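Local coordinates for initiator protein NS1 (Murine minute virus, PDB 4R94), which nicks viral DNA at the replication origin through this metal-dependent N-terminal domain and, through its helicase region, drives viral DNA replication, at residues Ile42-Tyr47 with Gln124-His129; Phe88-Leu93 with Val151-Trp156. All coordinates share one frame; numbering follows the deposited sequence.

Contact 1: Ile42-Tyr47 with Gln124-His129; sequences IGWNSY and QGWHCH. With MG (magnesium ion), chain B.
W44 meets W126 where the type I beta turn G43-S46 packs against strand 125-134, which carries the HUH (RCR-2) metal motif H127-C128-H129 of this nickase domain. The benzo rim of W44 does the touching: CE3 lies 3.5 Å from W126 CB. The indole planes are only 23° apart yet slid past each other, so overlap is slight and the contact is mostly ring against methylene. The backbone points W126 CB at W44, while chi1 of 170° carries the indole away from the turn, to stack on F90 and give its NE1 hydrogen to H118. The turn that presents W44 is closed by S46 N to G43 O and by G43 N to the hydroxyl of S46.

On the strand, side chains alternate: W126 and C128 face the packed side, C128 against V116 and H118, whereas H127 and H129 face the magnesium ion. Each histidine binds through NE2, with E119 and three waters completing six ligands. G125 has a positive phi, a backbone shape glycine takes readily; its carbonyl meets H127, fixing the imidazole's rotation and leaving NE2 for the metal. H127 ND1 donates to G125 O over 3.0 Å, nearly straight at 167° and within the ring plane.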
# COMPACT_ATOMS: atom_id res chain seq x y z
N ILE A 42 -8.39 -11.96 -15.69
CA ILE A 42 -7.88 -11.74 -14.35
C ILE A 42 -7.80 -10.24 -14.13
O ILE A 42 -6.87 -9.59 -14.60
CB ILE A 42 -6.50 -12.39 -14.17
CG1 ILE A 42 -6.53 -13.84 -14.66
CG2 ILE A 42 -6.06 -12.32 -12.70
CD1 ILE A 42 -5.19 -14.54 -14.57
N GLY A 43 -8.80 -9.70 -13.45
CA GLY A 43 -8.89 -8.27 -13.24
C GLY A 43 -8.25 -7.87 -11.94
O GLY A 43 -7.63 -8.70 -11.25
N TRP A 44 -8.42 -6.60 -11.58
CA TRP A 44 -7.77 -6.03 -10.40
C TRP A 44 -8.25 -6.72 -9.13
O TRP A 44 -7.50 -6.82 -8.14
CB TRP A 44 -8.03 -4.53 -10.33
CG TRP A 44 -9.34 -4.16 -9.68
CD1 TRP A 44 -10.54 -3.97 -10.31
CD2 TRP A 44 -9.57 -3.92 -8.29
NE1 TRP A 44 -11.50 -3.64 -9.39
CE2 TRP A 44 -10.93 -3.60 -8.15
CE3 TRP A 44 -8.76 -3.96 -7.15
CZ2 TRP A 44 -11.50 -3.31 -6.91
CZ3 TRP A 44 -9.32 -3.67 -5.93
CH2 TRP A 44 -10.68 -3.36 -5.81
N ASN A 45 -9.49 -7.21 -9.16
CA ASN A 45 -10.11 -7.80 -7.99
C ASN A 45 -10.31 -9.31 -8.14
O ASN A 45 -11.26 -9.87 -7.61
CB ASN A 45 -11.45 -7.10 -7.70
CG ASN A 45 -12.41 -7.14 -8.88
OD1 ASN A 45 -12.18 -7.85 -9.86
ND2 ASN A 45 -13.50 -6.39 -8.78
N SER A 46 -9.39 -9.96 -8.84
CA SER A 46 -9.47 -11.41 -9.01
C SER A 46 -8.55 -12.13 -8.04
O SER A 46 -8.06 -13.21 -8.35
CB SER A 46 -9.12 -11.81 -10.44
OG SER A 46 -10.06 -11.29 -11.37
N TYR A 47 -8.33 -11.54 -6.87
CA TYR A 47 -7.38 -12.09 -5.89
C TYR A 47 -8.03 -12.20 -4.51
O TYR A 47 -7.49 -11.72 -3.51
CB TYR A 47 -6.13 -11.20 -5.84
CG TYR A 47 -5.45 -11.08 -7.18
CD1 TYR A 47 -4.52 -12.03 -7.60
CD2 TYR A 47 -5.74 -10.03 -8.04
CE1 TYR A 47 -3.89 -11.93 -8.83
CE2 TYR A 47 -5.11 -9.91 -9.27
CZ TYR A 47 -4.19 -10.87 -9.66
OH TYR A 47 -3.55 -10.77 -10.89
N GLN A 124 -5.21 3.87 -13.70
CA GLN A 124 -4.77 2.54 -13.27
C GLN A 124 -5.69 1.85 -12.27
O GLN A 124 -5.59 0.64 -12.07
CB GLN A 124 -3.37 2.62 -12.65
CG GLN A 124 -3.33 3.31 -11.29
CD GLN A 124 -1.94 3.34 -10.70
OE1 GLN A 124 -1.28 2.31 -10.57
NE2 GLN A 124 -1.47 4.54 -10.35
N GLY A 125 -6.58 2.60 -11.62
CA GLY A 125 -7.46 1.99 -10.63
C GLY A 125 -6.72 1.72 -9.34
O GLY A 125 -5.91 2.54 -8.93
N TRP A 126 -6.99 0.57 -8.72
CA TRP A 126 -6.44 0.30 -7.38
C TRP A 126 -4.93 0.24 -7.40
O TRP A 126 -4.33 -0.39 -8.28
CB TRP A 126 -6.97 -1.01 -6.78
CG TRP A 126 -6.19 -1.34 -5.55
CD1 TRP A 126 -6.42 -0.87 -4.28
CD2 TRP A 126 -5.01 -2.15 -5.47
NE1 TRP A 126 -5.46 -1.36 -3.42
CE2 TRP A 126 -4.58 -2.14 -4.13
CE3 TRP A 126 -4.28 -2.90 -6.41
CZ2 TRP A 126 -3.43 -2.83 -3.70
CZ3 TRP A 126 -3.15 -3.59 -5.98
CH2 TRP A 126 -2.74 -3.55 -4.63
N HIS A 127 -4.31 0.88 -6.42
CA HIS A 127 -2.88 0.73 -6.18
C HIS A 127 -2.60 1.08 -4.73
O HIS A 127 -3.46 1.65 -4.06
CB HIS A 127 -2.05 1.60 -7.12
CG HIS A 127 -2.34 3.06 -7.02
ND1 HIS A 127 -3.51 3.63 -7.49
CD2 HIS A 127 -1.60 4.07 -6.50
CE1 HIS A 127 -3.46 4.93 -7.28
NE2 HIS A 127 -2.33 5.23 -6.68
N CYS A 128 -1.41 0.74 -4.26
CA CYS A 128 -1.10 0.95 -2.86
C CYS A 128 0.28 1.58 -2.71
O CYS A 128 1.29 0.99 -3.09
CB CYS A 128 -1.21 -0.38 -2.10
SG CYS A 128 -0.95 -0.20 -0.34
N HIS A 129 0.30 2.81 -2.20
CA HIS A 129 1.54 3.48 -1.88
C HIS A 129 2.14 2.95 -0.59
O HIS A 129 1.44 2.77 0.40
CB HIS A 129 1.31 4.98 -1.74
CG HIS A 129 0.92 5.64 -3.01
ND1 HIS A 129 1.85 6.20 -3.86
CD2 HIS A 129 -0.29 5.84 -3.58
CE1 HIS A 129 1.22 6.73 -4.90
NE2 HIS A 129 -0.07 6.52 -4.75
MG MG B . -1.69 7.31 -6.04
O HOH W 1 -0.49 7.22 -7.78
O HOH W 2 -3.43 8.06 -7.04
O HOH W 3 -0.91 9.19 -5.84

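Contact 2: Phe88-Leu93 with Val151-Trp156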
# COMPACT_ATOMS: atom_id res chain seq x y z
N PHE A 88 -8.90 -5.07 1.63
CA PHE A 88 -8.44 -5.63 2.91
C PHE A 88 -7.44 -6.76 2.68
O PHE A 88 -6.40 -6.84 3.35
CB PHE A 88 -9.62 -6.17 3.73
CG PHE A 88 -10.63 -5.13 4.09
CD1 PHE A 88 -10.29 -3.78 4.09
CD2 PHE A 88 -11.93 -5.50 4.40
CE1 PHE A 88 -11.24 -2.82 4.41
CE2 PHE A 88 -12.88 -4.54 4.73
CZ PHE A 88 -12.53 -3.21 4.73
N ILE A 89 -7.76 -7.64 1.74
CA ILE A 89 -6.83 -8.69 1.35
C ILE A 89 -5.52 -8.09 0.85
O ILE A 89 -4.46 -8.51 1.28
CB ILE A 89 -7.44 -9.61 0.29
CG1 ILE A 89 -8.57 -10.44 0.94
CG2 ILE A 89 -6.37 -10.51 -0.32
CD1 ILE A 89 -9.40 -11.23 -0.04
N PHE A 90 -5.57 -7.10 -0.04
CA PHE A 90 -4.31 -6.54 -0.55
C PHE A 90 -3.50 -5.89 0.57
O PHE A 90 -2.27 -5.95 0.56
CB PHE A 90 -4.58 -5.53 -1.66
CG PHE A 90 -4.89 -6.15 -2.99
CD1 PHE A 90 -4.37 -7.39 -3.36
CD2 PHE A 90 -5.71 -5.48 -3.90
CE1 PHE A 90 -4.67 -7.95 -4.61
CE2 PHE A 90 -5.98 -6.02 -5.14
CZ PHE A 90 -5.47 -7.26 -5.50
N ASP A 91 -4.18 -5.27 1.54
CA ASP A 91 -3.44 -4.65 2.66
C ASP A 91 -2.64 -5.72 3.38
O ASP A 91 -1.45 -5.53 3.66
CB ASP A 91 -4.40 -3.96 3.63
CG ASP A 91 -3.68 -2.98 4.55
OD1 ASP A 91 -3.06 -2.03 4.04
OD2 ASP A 91 -3.74 -3.19 5.79
N SER A 92 -3.26 -6.88 3.62
CA SER A 92 -2.53 -7.96 4.28
C SER A 92 -1.37 -8.47 3.42
O SER A 92 -0.30 -8.74 3.95
CB SER A 92 -3.48 -9.13 4.67
OG SER A 92 -3.93 -9.89 3.56
N LEU A 93 -1.57 -8.60 2.10
CA LEU A 93 -0.53 -9.12 1.22
C LEU A 93 0.65 -8.16 1.06
O LEU A 93 1.82 -8.60 1.03
CB LEU A 93 -1.11 -9.46 -0.16
CG LEU A 93 -2.14 -10.59 -0.19
CD1 LEU A 93 -2.61 -10.76 -1.63
CD2 LEU A 93 -1.60 -11.91 0.37
N VAL A 151 9.22 -9.89 -6.11
CA VAL A 151 9.21 -11.37 -5.99
C VAL A 151 8.10 -11.84 -5.06
O VAL A 151 7.27 -12.69 -5.43
CB VAL A 151 10.55 -11.92 -5.49
CG1 VAL A 151 10.42 -13.42 -5.15
CG2 VAL A 151 11.62 -11.70 -6.55
N TYR A 152 8.05 -11.29 -3.85
CA TYR A 152 7.04 -11.74 -2.89
C TYR A 152 5.63 -11.34 -3.29
O TYR A 152 4.68 -12.11 -3.10
CB TYR A 152 7.36 -11.21 -1.49
CG TYR A 152 8.58 -11.87 -0.89
CD1 TYR A 152 8.63 -13.26 -0.72
CD2 TYR A 152 9.68 -11.12 -0.51
CE1 TYR A 152 9.75 -13.87 -0.18
CE2 TYR A 152 10.80 -11.72 0.03
CZ TYR A 152 10.83 -13.08 0.19
OH TYR A 152 11.96 -13.67 0.73
N TRP A 153 5.49 -10.17 -3.92
CA TRP A 153 4.18 -9.69 -4.35
C TRP A 153 3.61 -10.61 -5.43
O TRP A 153 2.45 -11.04 -5.35
CB TRP A 153 4.31 -8.23 -4.85
CG TRP A 153 3.07 -7.55 -5.36
CD1 TRP A 153 2.92 -6.95 -6.59
CD2 TRP A 153 1.84 -7.32 -4.66
NE1 TRP A 153 1.67 -6.36 -6.69
CE2 TRP A 153 0.99 -6.59 -5.52
CE3 TRP A 153 1.37 -7.67 -3.38
CZ2 TRP A 153 -0.31 -6.21 -5.16
CZ3 TRP A 153 0.09 -7.27 -3.01
CH2 TRP A 153 -0.74 -6.57 -3.91
N SER A 154 4.44 -10.94 -6.41
CA SER A 154 3.97 -11.81 -7.49
C SER A 154 3.64 -13.19 -6.93
O SER A 154 2.64 -13.80 -7.30
CB SER A 154 5.02 -11.91 -8.61
OG SER A 154 6.24 -12.46 -8.13
N ARG A 155 4.48 -13.66 -6.01
CA ARG A 155 4.24 -14.95 -5.38
C ARG A 155 2.93 -14.99 -4.64
O ARG A 155 2.15 -15.95 -4.80
CB ARG A 155 5.39 -15.29 -4.42
CG ARG A 155 6.59 -15.82 -5.16
CD ARG A 155 7.75 -16.07 -4.24
NE ARG A 155 7.49 -17.21 -3.36
CZ ARG A 155 8.33 -17.62 -2.41
NH1 ARG A 155 9.48 -16.99 -2.23
NH2 ARG A 155 8.01 -18.66 -1.65
N TRP A 156 2.67 -13.97 -3.82
CA TRP A 156 1.43 -13.95 -3.05
C TRP A 156 0.20 -13.74 -3.92
O TRP A 156 -0.84 -14.35 -3.67
CB TRP A 156 1.49 -12.86 -1.97
CG TRP A 156 2.18 -13.33 -0.75
CD1 TRP A 156 3.40 -12.93 -0.29
CD2 TRP A 156 1.74 -14.36 0.14
NE1 TRP A 156 3.73 -13.62 0.85
CE2 TRP A 156 2.72 -14.51 1.14
CE3 TRP A 156 0.59 -15.16 0.20
CZ2 TRP A 156 2.60 -15.42 2.19
CZ3 TRP A 156 0.47 -16.07 1.25
CH2 TRP A 156 1.47 -16.19 2.23
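F90 and L93, one helical turn apart on helix 81-104, meet W153 and W156, spaced likewise on helix 142-160. The two helices pack on one side of the central antiparallel sheet of the HUH nuclease fold. Their short segments run at 139° with axes 11.3 Å apart, a wide separation bridged by L93 and three aromatic side chains; no hydrogen bond joins the two segments.

Along the first segment, F90 comes first, its CD1 3.8 Å from CH2 at the far end of the W153 indole. Those ring planes are inclined at 58°, neither stacked nor edge-to-face. D91 points away from the partner helix, and its carboxylate is held by K95 and H118. S92 gives its hydroxyl hydrogen to I89 O, 2.7 Å from S92 OG, which also accepts from L93 N; a serine can thus be buried in the helix.

L93 buries the most surface here and touches both tryptophans. Its CB sits at the edge of W153, near the ring plane and 3.8 Å from CZ3. In W153, chi1 of 179° swings the indole out from its helix, placing it between helix 81-104 and strand 24-31, where F30 meets it edge-to-face. A long indole suits the position: its carbon rim packs on L93 and F90 while NE1 is paired with K31 O. W156 points toward helix 81-104, and its NE1 hydrogen bonds E100 OE1 farther along that helix. The branched end of L93 reaches W156: CD2 lies 3.9 Å from W156 CE3.

From the N terminus the chain passes residues 42-47, then 88-93, then 124-129 and lastly 151-156, so the two contacts cross. Contact 1 closes a loop of 76 residues, more than half of them helical, and brings the turn after strand 40-42 to the metal-bearing strand. Contact 2 closes one of 57 residues that includes this strand, tying helix 81-104 to helix 142-160, the next helix after strand 125-134. They lie about 11 Å apart, centre to centre, and touch directly. W44 O is 3.4 Å from F90 CZ, and W126 CH2 lies 3.6 Å from W153 CZ2, so F90, W126 and W153 form a cluster of touching rings between the sheet and the two helices.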